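Local coordinates for HTH-type transcriptional regulator Rv1985c/MT2039 (Mycobacterium tuberculosis, PDB 3ISP), which binds DNA as a LysR-type transcriptional regulator that probably activates expression of the exporter LysE and represses its own, at the interface of chains A and B and the interface of chains A and C. Sequence-based numbering; all coordinates share one arbitrary frame. Chains: chain A/B/C, HTH-type transcriptional regulator Rv1985c/MT2039.

Contact 1: the interface of chains A and B. Residues chain A 12, 75-76, 79; chain B 5-7.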
ATOM      1  N   ALA A  12     -23.395  17.555  -4.913  1.00 70.20           N
ATOM      2  CA  ALA A  12     -24.361  16.537  -4.551  1.00 75.64           C
ATOM      3  C   ALA A  12     -24.092  15.304  -5.393  1.00 72.66           C
ATOM      4  O   ALA A  12     -23.983  14.199  -4.875  1.00 67.88           O
ATOM      5  CB  ALA A  12     -25.772  17.047  -4.783  1.00 80.81           C
ATOM      6  N   THR A  75     -21.377  21.560   3.412  1.00 58.32           N
ATOM      7  CA  THR A  75     -22.475  22.305   2.816  1.00 60.81           C
ATOM      8  C   THR A  75     -23.822  21.693   3.178  1.00 62.94           C
ATOM      9  O   THR A  75     -24.784  22.406   3.468  1.00 65.49           O
ATOM     10  CB  THR A  75     -22.322  22.359   1.287  1.00 62.71           C
ATOM     11  OG1 THR A  75     -21.486  23.470   0.939  1.00 67.46           O
ATOM     12  CG2 THR A  75     -23.670  22.511   0.613  1.00 67.38           C
ATOM     13  N   ALA A  76     -23.880  20.368   3.162  1.00 60.98           N
ATOM     14  CA  ALA A  76     -25.104  19.644   3.482  1.00 62.81           C
ATOM     15  C   ALA A  76     -25.537  19.862   4.930  1.00 65.58           C
ATOM     16  O   ALA A  76     -26.734  19.858   5.234  1.00 65.15           O
ATOM     17  CB  ALA A  76     -24.921  18.157   3.203  1.00 64.85           C
ATOM     18  N   GLU A  79     -26.460  23.638   5.265  1.00 65.49           N
ATOM     19  CA  GLU A  79     -27.773  23.811   4.669  1.00 71.21           C
ATOM     20  C   GLU A  79     -28.916  23.360   5.586  1.00 70.46           C
ATOM     21  O   GLU A  79     -29.877  24.094   5.777  1.00 66.30           O
ATOM     22  CB  GLU A  79     -27.839  23.086   3.333  1.00 70.20           C
ATOM     23  CG  GLU A  79     -29.230  22.991   2.750  1.00 83.84           C
ATOM     24  CD  GLU A  79     -29.240  22.183   1.476  1.00 95.85           C
ATOM     25  OE1 GLU A  79     -28.613  22.626   0.485  1.00 96.63           O
ATOM     26  OE2 GLU A  79     -29.858  21.097   1.476  1.00 96.51           O
TER
ATOM     27  N   GLN B   5     -30.779  19.213  -0.688  1.00102.19           N
ATOM     28  CA  GLN B   5     -30.065  20.356  -1.246  1.00101.48           C
ATOM     29  C   GLN B   5     -31.048  21.393  -1.801  1.00102.49           C
ATOM     30  O   GLN B   5     -32.077  21.037  -2.376  1.00101.87           O
ATOM     31  CB  GLN B   5     -29.086  19.890  -2.328  1.00 97.82           C
ATOM     32  CG  GLN B   5     -28.452  18.530  -2.045  1.00 95.50           C
ATOM     33  CD  GLN B   5     -27.561  18.534  -0.810  1.00 99.26           C
ATOM     34  OE1 GLN B   5     -27.477  17.539  -0.085  1.00 95.09           O
ATOM     35  NE2 GLN B   5     -26.892  19.657  -0.566  1.00 91.80           N
ATOM     36  N   LEU B   6     -30.734  22.673  -1.606  1.00104.92           N
ATOM     37  CA  LEU B   6     -31.589  23.764  -2.084  1.00107.45           C
ATOM     38  C   LEU B   6     -30.854  24.646  -3.080  1.00104.76           C
ATOM     39  O   LEU B   6     -31.468  25.459  -3.778  1.00106.60           O
ATOM     40  CB  LEU B   6     -32.097  24.622  -0.914  1.00108.17           C
ATOM     41  CG  LEU B   6     -31.106  25.431  -0.064  1.00102.73           C
ATOM     42  CD1 LEU B   6     -30.572  26.648  -0.810  1.00 95.70           C
ATOM     43  CD2 LEU B   6     -31.768  25.857   1.244  1.00 95.93           C
ATOM     44  N   ASP B   7     -29.536  24.477  -3.129  1.00104.50           N
ATOM     45  CA  ASP B   7     -28.663  25.300  -3.965  1.00108.26           C
ATOM     46  C   ASP B   7     -29.157  25.350  -5.414  1.00107.04           C
ATOM     47  O   ASP B   7     -30.061  24.602  -5.787  1.00109.08           O
ATOM     48  CB  ASP B   7     -27.217  24.792  -3.879  1.00101.43           C
ATOM     49  CG  ASP B   7     -26.577  25.077  -2.525  1.00102.03           C
ATOM     50  OD1 ASP B   7     -27.015  24.484  -1.511  1.00 99.32           O
ATOM     51  OD2 ASP B   7     -25.631  25.893  -2.477  1.00100.68           O
TER

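Contact 2: the interface of chains A and C. Residues chain A 220-221, 226, 229-230, 235; chain C 106, 111, 114, 122, 124.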
ATOM      1  N   PHE A 220       0.524  -9.441  18.990  1.00 59.30           N
ATOM      2  CA  PHE A 220      -0.380  -8.415  18.470  1.00 57.08           C
ATOM      3  C   PHE A 220      -1.835  -8.742  18.721  1.00 52.27           C
ATOM      4  O   PHE A 220      -2.402  -9.631  18.094  1.00 51.57           O
ATOM      5  CB  PHE A 220      -0.126  -8.194  16.999  1.00 52.50           C
ATOM      6  CG  PHE A 220       1.248  -7.727  16.728  1.00 61.63           C
ATOM      7  CD1 PHE A 220       2.127  -8.495  15.991  1.00 63.93           C
ATOM      8  CD2 PHE A 220       1.687  -6.525  17.255  1.00 59.20           C
ATOM      9  CE1 PHE A 220       3.415  -8.047  15.752  1.00 67.94           C
ATOM     10  CE2 PHE A 220       2.968  -6.082  17.024  1.00 60.56           C
ATOM     11  CZ  PHE A 220       3.835  -6.842  16.277  1.00 63.87           C
ATOM     12  N   VAL A 221      -2.425  -8.020  19.665  1.00 50.27           N
ATOM     13  CA  VAL A 221      -3.798  -8.262  20.061  1.00 51.92           C
ATOM     14  C   VAL A 221      -4.562  -6.950  20.126  1.00 55.65           C
ATOM     15  O   VAL A 221      -4.300  -6.106  20.985  1.00 55.22           O
ATOM     16  CB  VAL A 221      -3.901  -8.959  21.422  1.00 48.70           C
ATOM     17  CG1 VAL A 221      -5.283  -9.551  21.575  1.00 53.56           C
ATOM     18  CG2 VAL A 221      -2.848 -10.041  21.553  1.00 45.08           C
ATOM     19  N   GLY A 226      -9.614  -7.565  23.872  1.00 47.64           N
ATOM     20  CA  GLY A 226      -8.539  -8.374  23.339  1.00 46.51           C
ATOM     21  C   GLY A 226      -7.201  -8.054  23.966  1.00 51.73           C
ATOM     22  O   GLY A 226      -6.500  -8.956  24.429  1.00 52.18           O
ATOM     23  N   ALA A 229      -7.374  -8.879  27.824  1.00 52.88           N
ATOM     24  CA  ALA A 229      -7.254 -10.298  28.157  1.00 53.39           C
ATOM     25  C   ALA A 229      -5.811 -10.775  27.993  1.00 49.29           C
ATOM     26  O   ALA A 229      -5.278 -11.465  28.851  1.00 50.36           O
ATOM     27  CB  ALA A 229      -8.206 -11.143  27.319  1.00 51.80           C
ATOM     28  N   ALA A 230      -5.181 -10.397  26.893  1.00 49.34           N
ATOM     29  CA  ALA A 230      -3.774 -10.700  26.690  1.00 48.98           C
ATOM     30  C   ALA A 230      -2.954 -10.369  27.935  1.00 52.43           C
ATOM     31  O   ALA A 230      -2.225 -11.219  28.453  1.00 49.55           O
ATOM     32  CB  ALA A 230      -3.239  -9.949  25.487  1.00 48.34           C
ATOM     33  N   LEU A 235       0.323 -12.915  28.846  1.00 52.65           N
ATOM     34  CA  LEU A 235       1.015 -13.024  27.562  1.00 49.33           C
ATOM     35  C   LEU A 235       2.221 -12.091  27.429  1.00 53.12           C
ATOM     36  O   LEU A 235       3.224 -12.447  26.807  1.00 58.36           O
ATOM     37  CB  LEU A 235       0.049 -12.767  26.410  1.00 54.37           C
ATOM     38  CG  LEU A 235      -0.535 -14.006  25.741  1.00 59.42           C
ATOM     39  CD1 LEU A 235      -1.341 -13.620  24.495  1.00 55.06           C
ATOM     40  CD2 LEU A 235       0.594 -14.963  25.388  1.00 58.83           C
TER
ATOM     41  N   MET C 106     -14.154 -12.125  20.443  1.00 45.85           N
ATOM     42  CA  MET C 106     -13.045 -11.571  21.198  1.00 44.66           C
ATOM     43  C   MET C 106     -13.574 -10.884  22.436  1.00 47.61           C
ATOM     44  O   MET C 106     -12.867 -10.751  23.428  1.00 55.37           O
ATOM     45  CB  MET C 106     -12.250 -10.564  20.373  1.00 43.06           C
ATOM     46  CG  MET C 106     -11.061 -10.004  21.125  1.00 41.53           C
ATOM     47  SD  MET C 106      -9.932 -11.314  21.624  1.00 31.72           S
ATOM     48  CE  MET C 106      -8.924 -11.363  20.171  1.00 41.96           C
ATOM     49  N   SER C 111     -11.121 -15.180  24.612  1.00 46.50           N
ATOM     50  CA  SER C 111      -9.932 -14.806  25.375  1.00 48.43           C
ATOM     51  C   SER C 111      -9.406 -15.960  26.227  1.00 47.63           C
ATOM     52  O   SER C 111      -8.239 -15.969  26.612  1.00 49.95           O
ATOM     53  CB  SER C 111     -10.174 -13.562  26.227  1.00 49.06           C
ATOM     54  OG  SER C 111     -10.518 -13.903  27.555  1.00 52.00           O
ATOM     55  N   PHE C 114      -6.114 -17.517  25.501  1.00 48.97           N
ATOM     56  CA  PHE C 114      -4.835 -16.927  25.865  1.00 46.99           C
ATOM     57  C   PHE C 114      -4.137 -17.718  26.960  1.00 48.55           C
ATOM     58  O   PHE C 114      -2.906 -17.721  27.032  1.00 53.57           O
ATOM     59  CB  PHE C 114      -4.981 -15.460  26.281  1.00 48.01           C
ATOM     60  CG  PHE C 114      -5.393 -14.544  25.160  1.00 51.24           C
ATOM     61  CD1 PHE C 114      -4.995 -14.801  23.856  1.00 48.73           C
ATOM     62  CD2 PHE C 114      -6.155 -13.414  25.415  1.00 47.06           C
ATOM     63  CE1 PHE C 114      -5.361 -13.963  22.825  1.00 44.79           C
ATOM     64  CE2 PHE C 114      -6.517 -12.571  24.389  1.00 51.03           C
ATOM     65  CZ  PHE C 114      -6.124 -12.849  23.087  1.00 47.06           C
ATOM     66  N   LEU C 122       1.229 -14.592  19.273  1.00 56.21           N
ATOM     67  CA  LEU C 122      -0.043 -14.433  18.578  1.00 55.59           C
ATOM     68  C   LEU C 122      -0.061 -13.231  17.617  1.00 53.91           C
ATOM     69  O   LEU C 122       0.567 -12.207  17.868  1.00 55.21           O
ATOM     70  CB  LEU C 122      -1.187 -14.324  19.595  1.00 54.56           C
ATOM     71  CG  LEU C 122      -1.564 -15.556  20.429  1.00 47.78           C
ATOM     72  CD1 LEU C 122      -2.671 -15.233  21.395  1.00 41.88           C
ATOM     73  CD2 LEU C 122      -1.988 -16.688  19.555  1.00 46.07           C
ATOM     74  N   VAL C 124      -3.314 -11.534  16.347  1.00 44.46           N
ATOM     75  CA  VAL C 124      -4.774 -11.563  16.332  1.00 44.09           C
ATOM     76  C   VAL C 124      -5.425 -10.424  15.559  1.00 43.68           C
ATOM     77  O   VAL C 124      -5.154  -9.241  15.788  1.00 41.85           O
ATOM     78  CB  VAL C 124      -5.345 -11.610  17.746  1.00 46.96           C
ATOM     79  CG1 VAL C 124      -6.841 -11.578  17.698  1.00 42.80           C
ATOM     80  CG2 VAL C 124      -4.882 -12.862  18.430  1.00 47.70           C
TER

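Contact 1: the interface of chains A and B
The carboxylate of A:Glu79 meets the N-terminal segment of chain B at B:Gln5, B:Leu6 and B:Asp7. Its OE1 accepts a hydrogen bond from the backbone N of B:Leu6 at 3.0 Å; the donor comes from above the carboxylate plane, 55° out of it. The other oxygen, OE2, lies 3.0 Å from B:Gln5 N, a donor-acceptor pair that can form a second hydrogen bond, though its modelled geometry is doubtful. B:Asp7 OD1 is modelled 3.2 Å from A:Glu79 OE1, a pair of acceptors whose placement is also doubtful. A:Glu79 brings its acid group here on an extended chain, CG anti to the backbone N (chi1 169°). Alongside its stem, B:Leu6 runs in the opposite direction, with CD2 4.1 Å from A:Glu79 CG. The B:Gln5 side chain bends at chi2 (-65°) and reaches in among the helices of chain A. Its CG lies 4.1 Å from A:Ala12 CB, and its amide oxygen OE1 is 4.2 Å from A:Ala76 CB. A:Thr75 adds a looser methyl margin facing B:Asp7. A:Thr75, A:Ala76 and A:Glu79 all belong to helix 66-82, the long linker helix through which LysR-type DNA-binding domains dimerise, and A:Ala12 comes from helix 9-20 of the winged helix-turn-helix domain, so the N-terminal segment of one subunit lies against both helices of its partner.

Contact 2: the interface of chains A and C
In the regulatory domain, the loop residue A:Phe220 pairs by its backbone with strand 121-126 of chain C, while helix 224-232 of chain A packs over the 3-10 helix 110-116. A:Phe220 N donates to C:Leu122 O at 3.0 Å in a nearly straight bond, and C:Val124 N returns one to A:Phe220 O at 2.7 Å, the pattern of a parallel bridge. Beside this bridge the aromatic ring of C:Phe114 enters between apolar side chains of chain A and the backbone of helix 224-232. Its CG stands beside its own backbone N, anti to the carbonyl carbon (chi1 -67°), which sends the ring towards that helix. There A:Ala229 CB lies in the ring plane, at the edge, 3.6 Å from CD2. At the ring tip CZ meets A:Val221 CG1 at 3.7 Å, the two side chains running past each other in opposite directions. The A:Leu235 CD1 methyl sits over one face of the ring, displaced towards C:Phe114 CD1 at 3.9 Å, the two side chains crossing at about a right angle. The same methyl touches C:Leu122 CD1 at 3.7 Å, joining the ring cluster to the strand. About a turn earlier in the helix, C:Met106 SD rests 3.7 Å from A:Gly226 CA, against bare backbone, while C:Ser111 adjoins A:Ala229. Repeated about the two-fold with the chains exchanged, this combination of backbone pairing and apolar packing joins two regulatory domains into the dimer typical of LysR-type regulators.

Contact 1 and contact 2 lie about 46 Å apart, measured between the centres of their C-alpha atoms, and share no residue or secondary-structure element. Chain A takes part in both with different partners: it meets chain B through its DNA-binding domain and linker helix, and chain C through its regulatory domain. One subunit can therefore link two neighbours, which is how the four copies of the deposited assembly can be connected. The interface containing contact 2 is two-fold symmetric, whereas that containing contact 1 is not exactly so. The protein is a homodimer; the structure alone does not show which of the two pairings forms that dimer in solution.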